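Local structure of 2-hydroxyhepta-2,4-diene-1,7-dioate isomerase (Corynebacterium glutamicum, 4DBF) at residues Ile124-Pro127 with Ser128-Lys132; Asn229-Ile232 with Met233-Glu237; Phe241-Ser245 with Met246-Pro250; Ile273-Pro276 with Gly277-Lys280. The protein probably acts as a magnesium-dependent oxaloacetate decarboxylase, with a possible isomerase activity, as a member of the fumarylacetoacetate hydrolase (FAH) family. One frame throughout, in Å; residues are numbered along the deposited sequence.

Interaction 1 (Ile124-Pro127 with Ser128-Lys132); sequences IRIP and SFATK
P127 and F129 meet at the turn that follows strand 124-126, and the proline ring makes most of the contact. CB of P127 lies 3.4 Å from CE2 of F129, with CD2 and CZ of the phenyl ring just under 4 Å away. One atom further on, CG of P127 approaches CZ at 3.8 Å, the two rings crossing obliquely. CD, at the far end of the proline ring, rests 3.9 Å from CB of A130. The phenyl ring is brought back to the proline by its first torsion, which sets CG between the backbone N and the carbonyl carbon (chi1 58°).

The backbone closes a type I beta turn from P127 to A130. A130 N donates to P127 O at 3.1 Å, with an N-H...O angle of 157°. I126 adds its CG2 branch, 3.3 Å from A130 O and 4.1 Å from A130 CB, so the methyl of A130 is touched by both I126 and P127.

The turn carries the chain from strand 124-126 toward strand 133-143. I126 is hydrogen-bonded through its backbone to V286 and A288 and packs on V285 of strand 279-287, A130 packs on L173 of helix 171-177 and on I186, and F129 reaches S245 of the second subunit.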
loop_
_atom_site.group_PDB
_atom_site.type_symbol
_atom_site.label_atom_id
_atom_site.label_comp_id
_atom_site.label_asym_id
_atom_site.label_seq_id
_atom_site.Cartn_x
_atom_site.Cartn_y
_atom_site.Cartn_z
ATOM N N ILE A 124 8.962 -17.627 -4.888
ATOM C CA ILE A 124 7.637 -17.140 -5.128
ATOM C C ILE A 124 6.688 -18.238 -4.648
ATOM O O ILE A 124 6.628 -19.276 -5.209
ATOM C CB ILE A 124 7.407 -16.899 -6.623
ATOM C CG1 ILE A 124 8.304 -15.789 -7.137
ATOM C CG2 ILE A 124 5.964 -16.599 -6.893
ATOM C CD1 ILE A 124 8.461 -15.757 -8.622
ATOM N N ARG A 125 5.961 -17.994 -3.595
ATOM C CA ARG A 125 5.141 -19.035 -2.996
ATOM C C ARG A 125 3.674 -18.926 -3.371
ATOM O O ARG A 125 2.967 -18.114 -2.879
ATOM C CB ARG A 125 5.313 -19.062 -1.490
ATOM C CG ARG A 125 6.756 -19.042 -1.068
ATOM C CD ARG A 125 6.919 -18.900 0.413
ATOM N NE ARG A 125 6.750 -20.190 1.013
ATOM C CZ ARG A 125 5.705 -20.572 1.713
ATOM N NH1 ARG A 125 4.715 -19.769 1.941
ATOM N NH2 ARG A 125 5.669 -21.777 2.194
ATOM N N ILE A 126 3.243 -19.807 -4.229
ATOM C CA ILE A 126 1.907 -19.771 -4.742
ATOM C C ILE A 126 0.895 -20.511 -3.895
ATOM O O ILE A 126 0.958 -21.681 -3.789
ATOM C CB ILE A 126 1.874 -20.362 -6.141
ATOM C CG1 ILE A 126 2.822 -19.633 -7.051
ATOM C CG2 ILE A 126 0.475 -20.336 -6.696
ATOM C CD1 ILE A 126 3.190 -20.409 -8.262
ATOM N N PRO A 127 -0.061 -19.829 -3.312
ATOM C CA PRO A 127 -1.122 -20.539 -2.597
ATOM C C PRO A 127 -2.061 -21.305 -3.513
ATOM O O PRO A 127 -2.132 -21.068 -4.677
ATOM C CB PRO A 127 -1.862 -19.460 -1.858
ATOM C CG PRO A 127 -1.359 -18.193 -2.376
ATOM C CD PRO A 127 -0.300 -18.400 -3.363
ATOM N N SER A 128 -2.755 -22.262 -2.945
ATOM C CA SER A 128 -3.527 -23.197 -3.738
ATOM C C SER A 128 -4.658 -22.560 -4.503
ATOM O O SER A 128 -4.982 -23.001 -5.533
ATOM C CB SER A 128 -4.073 -24.306 -2.868
ATOM O OG SER A 128 -4.934 -23.790 -1.912
ATOM N N PHE A 129 -5.228 -21.513 -3.964
ATOM C CA PHE A 129 -6.334 -20.837 -4.588
ATOM C C PHE A 129 -5.920 -19.871 -5.663
ATOM O O PHE A 129 -6.748 -19.237 -6.255
ATOM C CB PHE A 129 -7.164 -20.103 -3.558
ATOM C CG PHE A 129 -6.402 -19.117 -2.775
ATOM C CD1 PHE A 129 -6.321 -17.810 -3.174
ATOM C CD2 PHE A 129 -5.741 -19.500 -1.652
ATOM C CE1 PHE A 129 -5.608 -16.900 -2.451
ATOM C CE2 PHE A 129 -5.027 -18.596 -0.918
ATOM C CZ PHE A 129 -4.952 -17.298 -1.323
ATOM N N ALA A 130 -4.620 -19.753 -5.869
ATOM C CA ALA A 130 -4.068 -18.836 -6.840
ATOM C C ALA A 130 -3.564 -19.614 -8.021
ATOM O O ALA A 130 -2.594 -20.292 -7.913
ATOM C CB ALA A 130 -2.929 -18.016 -6.245
ATOM N N THR A 131 -4.239 -19.494 -9.140
ATOM C CA THR A 131 -3.983 -20.314 -10.292
ATOM C C THR A 131 -3.758 -19.472 -11.526
ATOM O O THR A 131 -4.051 -18.317 -11.547
ATOM C CB THR A 131 -5.141 -21.309 -10.523
ATOM O OG1 THR A 131 -6.363 -20.620 -10.682
ATOM C CG2 THR A 131 -5.281 -22.230 -9.373
ATOM N N LYS A 132 -3.212 -20.081 -12.545
ATOM C CA LYS A 132 -2.691 -19.373 -13.675
ATOM C C LYS A 132 -1.811 -18.177 -13.279
ATOM O O LYS A 132 -2.069 -17.091 -13.680
ATOM C CB LYS A 132 -3.772 -18.948 -14.647
ATOM C CG LYS A 132 -3.196 -18.639 -16.000
ATOM C CD LYS A 132 -4.251 -18.444 -17.056
ATOM C CE LYS A 132 -3.685 -17.768 -18.269
ATOM N NZ LYS A 132 -4.756 -17.458 -19.219
#

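Interaction 2 (Asn229-Ile232 with Met233-Glu237); sequences NQMI and MKMGE
The entrance to helix 235-243, with K234 at the N-cap position, is where M231 meets M233 and M235. The end of M231 does the touching: its CE lies 3.4 Å from the carbonyl O of M233 and 3.9 Å from CE of M235. The two thioether chains cross at a slant and meet methyl to methyl. M231 CG is anti to its own carbonyl carbon (chi1 -83°), and the bend at chi3 (80°) turns the methyl toward the helix start. M235 answers with a chain bent at both chi2 and chi3. Closer to the backbone, CB of M231 is 3.6 Å from the same M233 carbonyl O, which is thus approached by both ends of one side chain.

A water bridges the loop to the helix. It donates to I232 O at 2.8 Å and to OE1 of E237 at 2.7 Å, so the carboxylate in the first turn of the helix is linked to the loop before it although the two oxygens themselves are 4.3 Å apart. Within the helix start, E237 N makes a weak bond to K234 O.

The segment leads from strand 219-227 into helix 235-243. N89 holds the loop through backbone bonding with I232 and through its OD1, which accepts from M233 N; M231 and M233 both pack on I238 of the helix, and M235 lies against W155 and T256.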
loop_
_atom_site.group_PDB
_atom_site.type_symbol
_atom_site.label_atom_id
_atom_site.label_comp_id
_atom_site.label_asym_id
_atom_site.label_seq_id
_atom_site.Cartn_x
_atom_site.Cartn_y
_atom_site.Cartn_z
ATOM N N ASN A 229 10.626 0.709 -25.140
ATOM C CA ASN A 229 10.096 1.593 -26.150
ATOM C C ASN A 229 8.690 1.199 -26.605
ATOM O O ASN A 229 8.114 1.891 -27.423
ATOM C CB ASN A 229 11.097 1.719 -27.313
ATOM C CG ASN A 229 11.147 0.470 -28.193
ATOM O OD1 ASN A 229 10.162 -0.291 -28.318
ATOM N ND2 ASN A 229 12.294 0.272 -28.835
ATOM N N GLN A 230 8.129 0.089 -26.086
ATOM C CA GLN A 230 6.705 -0.223 -26.243
ATOM C C GLN A 230 5.801 0.532 -25.224
ATOM O O GLN A 230 4.579 0.392 -25.248
ATOM C CB GLN A 230 6.453 -1.711 -25.998
ATOM C CG GLN A 230 7.163 -2.699 -26.917
ATOM C CD GLN A 230 6.748 -4.126 -26.626
ATOM O OE1 GLN A 230 5.573 -4.504 -26.731
ATOM N NE2 GLN A 230 7.692 -4.917 -26.246
ATOM N N MET A 231 6.394 1.256 -24.274
ATOM C CA MET A 231 5.597 1.938 -23.246
ATOM C C MET A 231 4.663 2.975 -23.849
ATOM O O MET A 231 5.081 3.738 -24.682
ATOM C CB MET A 231 6.505 2.639 -22.216
ATOM C CG MET A 231 6.981 1.667 -21.145
ATOM S SD MET A 231 8.437 2.310 -20.274
ATOM C CE MET A 231 7.703 3.410 -19.150
ATOM N N ILE A 232 3.429 3.032 -23.378
ATOM C CA ILE A 232 2.495 4.043 -23.813
ATOM C C ILE A 232 2.693 5.371 -23.082
ATOM O O ILE A 232 2.779 6.457 -23.707
ATOM C CB ILE A 232 1.053 3.489 -23.678
ATOM C CG1 ILE A 232 0.873 2.270 -24.603
ATOM C CG2 ILE A 232 0.006 4.583 -23.937
ATOM C CD1 ILE A 232 -0.357 1.411 -24.220
ATOM N N MET A 233 2.736 5.318 -21.742
ATOM C CA MET A 233 3.192 6.484 -20.969
ATOM C C MET A 233 4.651 6.276 -20.721
ATOM O O MET A 233 5.053 5.210 -20.198
ATOM C CB MET A 233 2.463 6.617 -19.635
ATOM C CG MET A 233 0.993 6.774 -19.723
ATOM S SD MET A 233 0.239 6.893 -18.046
ATOM C CE MET A 233 1.191 8.003 -17.147
ATOM N N LYS A 234 5.454 7.237 -21.196
ATOM C CA LYS A 234 6.890 7.258 -20.983
ATOM C C LYS A 234 7.166 7.586 -19.537
ATOM O O LYS A 234 6.256 8.037 -18.828
ATOM C CB LYS A 234 7.521 8.324 -21.882
ATOM C CG LYS A 234 7.079 8.202 -23.349
ATOM C CD LYS A 234 7.981 8.996 -24.275
ATOM C CE LYS A 234 8.116 8.320 -25.639
ATOM N NZ LYS A 234 8.226 9.386 -26.636
ATOM N N MET A 235 8.432 7.456 -19.142
ATOM C CA MET A 235 8.820 7.577 -17.755
ATOM C C MET A 235 8.308 8.870 -17.077
ATOM O O MET A 235 7.754 8.856 -15.975
ATOM C CB MET A 235 10.334 7.468 -17.665
ATOM C CG MET A 235 10.813 7.430 -16.280
ATOM S SD MET A 235 10.256 5.941 -15.394
ATOM C CE MET A 235 10.293 4.626 -16.562
ATOM N N GLY A 236 8.488 9.993 -17.752
ATOM C CA GLY A 236 8.177 11.273 -17.132
ATOM C C GLY A 236 6.693 11.395 -16.962
ATOM O O GLY A 236 6.227 11.928 -15.976
ATOM N N GLU A 237 5.929 10.874 -17.900
ATOM C CA GLU A 237 4.491 10.993 -17.804
ATOM C C GLU A 237 3.963 10.044 -16.678
ATOM O O GLU A 237 3.025 10.391 -15.978
ATOM C CB GLU A 237 3.805 10.614 -19.115
ATOM C CG GLU A 237 2.324 10.748 -19.039
ATOM C CD GLU A 237 1.570 10.365 -20.320
ATOM O OE1 GLU A 237 2.204 9.952 -21.329
ATOM O OE2 GLU A 237 0.315 10.471 -20.263
HETATM O O HOH W 1 1.070 8.604 -23.398
#

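Interaction 3 (Phe241-Ser245 with Met246-Pro250); sequences FITAS and MTLLP
L248 packs back against I242 and T243 in the last part of helix 235-243, and this is the dense side of the contact. CD1 of L248 comes to 3.4 Å from CG2 of T243, tighter than usual for two carbons, and its CG stands 3.8 Å from the same methyl. CG2 of I242 is nearly equidistant from the two leucine methyls, at 3.9 Å from CD1. Both helix side chains cross the leucine at about a right angle. The threonine methyl is anti to its carbonyl carbon, while its hydroxyl takes the place between N and C (chi1 68°), from where OG1 bonds to I239 O and V150 N. The same cluster continues into the neighbouring strands: I242 packs on V84, I86 and I254, and L248 on I254.

Where the chain leaves the helix, I242 O serves two donors. M246 N reaches it at 3.0 Å with an N-H...O angle of 158°, as in an i to i+4 helical bond, and S245 N reaches it three residues on. Beside them, the CA-H of T243 points almost straight at M246 O, 3.4 Å from CA to O.

Toward the second subunit the two segments make few contacts with each other. A244 and T247 turn their side chains away from this cluster, T247 OG1 bonding to D187 of the second subunit. A244 packs on F129 of that subunit, S245 makes backbone hydrogen bonds to it, and M246 lies against its G185 as well as against L109 of strand 108-112.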
loop_
_atom_site.group_PDB
_atom_site.type_symbol
_atom_site.label_atom_id
_atom_site.label_comp_id
_atom_site.label_asym_id
_atom_site.label_seq_id
_atom_site.Cartn_x
_atom_site.Cartn_y
_atom_site.Cartn_z
ATOM N N PHE A 241 1.765 11.520 -13.612
ATOM C CA PHE A 241 0.469 10.896 -13.409
ATOM C C PHE A 241 0.261 10.380 -11.975
ATOM O O PHE A 241 -0.691 10.640 -11.353
ATOM C CB PHE A 241 0.343 9.766 -14.413
ATOM C CG PHE A 241 -0.946 9.014 -14.350
ATOM C CD1 PHE A 241 -2.087 9.558 -14.831
ATOM C CD2 PHE A 241 -0.988 7.742 -13.890
ATOM C CE1 PHE A 241 -3.252 8.862 -14.807
ATOM C CE2 PHE A 241 -2.146 7.044 -13.850
ATOM C CZ PHE A 241 -3.277 7.601 -14.317
ATOM N N ILE A 242 1.232 9.666 -11.480
ATOM C CA ILE A 242 1.178 9.136 -10.150
ATOM C C ILE A 242 1.211 10.247 -9.117
ATOM O O ILE A 242 0.349 10.324 -8.322
ATOM C CB ILE A 242 2.304 8.136 -9.915
ATOM C CG1 ILE A 242 2.151 6.939 -10.834
ATOM C CG2 ILE A 242 2.342 7.712 -8.477
ATOM C CD1 ILE A 242 3.264 5.956 -10.693
ATOM N N THR A 243 2.216 11.101 -9.183
ATOM C CA THR A 243 2.405 12.130 -8.202
ATOM C C THR A 243 1.376 13.252 -8.246
ATOM O O THR A 243 1.312 14.040 -7.373
ATOM C CB THR A 243 3.847 12.661 -8.190
ATOM O OG1 THR A 243 4.117 13.367 -9.390
ATOM C CG2 THR A 243 4.790 11.558 -8.059
ATOM N N ALA A 244 0.551 13.296 -9.260
ATOM C CA ALA A 244 -0.580 14.197 -9.269
ATOM C C ALA A 244 -1.687 13.767 -8.301
ATOM O O ALA A 244 -2.515 14.551 -7.933
ATOM C CB ALA A 244 -1.144 14.331 -10.649
ATOM N N SER A 245 -1.686 12.493 -7.955
ATOM C CA SER A 245 -2.688 11.926 -7.091
ATOM C C SER A 245 -2.139 11.580 -5.690
ATOM O O SER A 245 -2.773 11.808 -4.738
ATOM C CB SER A 245 -3.304 10.672 -7.734
ATOM O OG SER A 245 -4.209 10.963 -8.741
ATOM N N MET A 246 -0.938 11.038 -5.651
ATOM C CA MET A 246 -0.313 10.439 -4.501
ATOM C C MET A 246 1.067 10.983 -4.192
ATOM O O MET A 246 1.866 11.013 -5.046
ATOM C CB MET A 246 -0.043 8.982 -4.819
ATOM C CG MET A 246 -1.033 7.986 -4.350
ATOM S SD MET A 246 -0.699 6.380 -5.075
ATOM C CE MET A 246 -2.339 6.131 -5.644
ATOM N N THR A 247 1.349 11.304 -2.941
ATOM C CA THR A 247 2.698 11.596 -2.523
ATOM C C THR A 247 3.539 10.334 -2.614
ATOM O O THR A 247 3.122 9.305 -2.178
ATOM C CB THR A 247 2.773 12.127 -1.068
ATOM O OG1 THR A 247 2.121 13.369 -0.963
ATOM C CG2 THR A 247 4.191 12.307 -0.632
ATOM N N LEU A 248 4.722 10.447 -3.171
ATOM C CA LEU A 248 5.683 9.378 -3.164
ATOM C C LEU A 248 6.844 9.655 -2.194
ATOM O O LEU A 248 7.220 10.769 -2.028
ATOM C CB LEU A 248 6.187 9.119 -4.572
ATOM C CG LEU A 248 5.196 8.688 -5.660
ATOM C CD1 LEU A 248 5.855 8.501 -7.000
ATOM C CD2 LEU A 248 4.466 7.452 -5.225
ATOM N N LEU A 249 7.376 8.612 -1.580
ATOM C CA LEU A 249 8.398 8.723 -0.558
ATOM C C LEU A 249 9.684 8.021 -1.006
ATOM O O LEU A 249 9.622 7.114 -1.832
ATOM C CB LEU A 249 7.837 8.060 0.697
ATOM C CG LEU A 249 6.576 8.733 1.245
ATOM C CD1 LEU A 249 6.016 8.009 2.440
ATOM C CD2 LEU A 249 6.932 10.179 1.621
ATOM N N PRO A 250 10.865 8.414 -0.444
ATOM C CA PRO A 250 12.086 7.639 -0.731
ATOM C C PRO A 250 11.937 6.146 -0.464
ATOM O O PRO A 250 11.438 5.729 0.597
ATOM C CB PRO A 250 13.161 8.215 0.235
ATOM C CG PRO A 250 12.613 9.625 0.637
ATOM C CD PRO A 250 11.063 9.468 0.578
#

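Interaction 4 (Ile273-Pro276 with Gly277-Lys280); sequences IEIP and GIGK
E274 and K280, an antiparallel non-hydrogen-bonded pair, lie side by side on one face of the hairpin formed by strands 270-275 and 279-287, pointing the same way. K280 CG stands 3.9 Å from CB of E274, and the extended lysine chain runs along the glutamate until CE is 3.2 Å from OE2. The charged ends stop short of a salt bridge, OE2 to NZ being 4.2 Å, while OE1 forms a salt bridge with R213. CG of E274 is anti to the backbone N (chi1 168°), which sends the carboxylate along the lysine.

I275 and I278 likewise lie alongside each other and point the same way, both in the buried part of the hairpin. Here the CG2 branch of I275 meets the CD1 tip of I278 at 4.0 Å. The backbone that carries them is a classic beta bulge, in which two residues, I278 and G279, stand opposite the single I275. I275 O accepts from I278 N at 3.0 Å and from G279 N at 2.9 Å, the two donors arriving from opposite faces of its plane. In return I275 N donates to G279 O at 3.0 Å. At G277 and G279 the backbone angles would set a CB against the carbonyl O of the residue before.

The hairpin lies inside the five-stranded sheet, 279-287 next to 124-126 and 270-275 next to 209-216. E274 is bonded by its backbone to K211 of strand 209-216, I275 packs on I210 there, and I275 and I278 both press on I164 of strand 159-170, with I278 also on F162.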
loop_
_atom_site.group_PDB
_atom_site.type_symbol
_atom_site.label_atom_id
_atom_site.label_comp_id
_atom_site.label_asym_id
_atom_site.label_seq_id
_atom_site.Cartn_x
_atom_site.Cartn_y
_atom_site.Cartn_z
ATOM N N ILE A 273 14.303 -12.665 -14.809
ATOM C CA ILE A 273 14.098 -11.519 -15.662
ATOM C C ILE A 273 15.474 -10.920 -15.942
ATOM O O ILE A 273 16.288 -10.777 -15.006
ATOM C CB ILE A 273 13.213 -10.413 -14.955
ATOM C CG1 ILE A 273 11.893 -10.990 -14.345
ATOM C CG2 ILE A 273 12.967 -9.201 -15.886
ATOM C CD1 ILE A 273 10.997 -11.659 -15.321
ATOM N N GLU A 274 15.712 -10.470 -17.167
ATOM C CA GLU A 274 16.976 -9.802 -17.444
ATOM C C GLU A 274 16.752 -8.429 -18.047
ATOM O O GLU A 274 16.024 -8.311 -18.999
ATOM C CB GLU A 274 17.864 -10.637 -18.386
ATOM C CG GLU A 274 19.044 -9.892 -18.920
ATOM C CD GLU A 274 19.875 -10.737 -19.878
ATOM O OE1 GLU A 274 19.377 -11.113 -20.984
ATOM O OE2 GLU A 274 21.051 -10.966 -19.526
ATOM N N ILE A 275 17.388 -7.394 -17.492
ATOM C CA ILE A 275 17.376 -6.078 -18.103
ATOM C C ILE A 275 18.849 -5.626 -18.265
ATOM O O ILE A 275 19.508 -5.386 -17.279
ATOM C CB ILE A 275 16.526 -5.035 -17.315
ATOM C CG1 ILE A 275 15.036 -5.445 -17.196
ATOM C CG2 ILE A 275 16.657 -3.667 -17.993
ATOM C CD1 ILE A 275 14.172 -4.407 -16.541
ATOM N N PRO A 276 19.383 -5.564 -19.514
ATOM C CA PRO A 276 20.810 -5.188 -19.710
ATOM C C PRO A 276 21.094 -3.820 -19.112
ATOM O O PRO A 276 20.252 -2.902 -19.207
ATOM C CB PRO A 276 20.974 -5.189 -21.253
ATOM C CG PRO A 276 19.525 -5.198 -21.827
ATOM C CD PRO A 276 18.746 -5.974 -20.783
ATOM N N GLY A 277 22.209 -3.678 -18.424
ATOM C CA GLY A 277 22.451 -2.417 -17.723
ATOM C C GLY A 277 22.088 -2.455 -16.242
ATOM O O GLY A 277 22.630 -1.672 -15.437
ATOM N N ILE A 278 21.180 -3.367 -15.883
ATOM C CA ILE A 278 20.830 -3.591 -14.490
ATOM C C ILE A 278 21.358 -4.967 -14.125
ATOM O O ILE A 278 22.251 -5.083 -13.295
ATOM C CB ILE A 278 19.265 -3.486 -14.267
ATOM C CG1 ILE A 278 18.758 -2.143 -14.834
ATOM C CG2 ILE A 278 18.925 -3.749 -12.745
ATOM C CD1 ILE A 278 17.261 -1.862 -14.512
ATOM N N GLY A 279 20.841 -6.021 -14.759
ATOM C CA GLY A 279 21.273 -7.368 -14.407
ATOM C C GLY A 279 20.171 -8.379 -14.507
ATOM O O GLY A 279 19.343 -8.285 -15.394
ATOM N N LYS A 280 20.142 -9.323 -13.578
ATOM C CA LYS A 280 19.153 -10.409 -13.655
ATOM C C LYS A 280 18.453 -10.591 -12.322
ATOM O O LYS A 280 19.079 -10.477 -11.282
ATOM C CB LYS A 280 19.846 -11.721 -14.058
ATOM C CG LYS A 280 20.224 -11.769 -15.534
ATOM C CD LYS A 280 21.029 -13.056 -15.785
ATOM C CE LYS A 280 21.484 -13.125 -17.230
ATOM N NZ LYS A 280 22.452 -14.260 -17.408
#

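Overall arrangement
All four contacts are local and follow one another along the chain, without nesting or crossing. Interaction 1 closes the turn after strand 124-126, and interaction 2 the approach to helix 235-243. Interaction 3 closes the exit of that same helix, so the pair brackets it; the two touch where M233 CE packs 3.4 Å from F241 CB. Interaction 4 closes the hairpin between strands 270-275 and 279-287. It shares a sheet with interaction 1, whose strand 124-126 runs beside 279-287, although their nearest atoms are about 8 Å apart. Across the dimer, interaction 1 of one subunit packs on interaction 3 of the other.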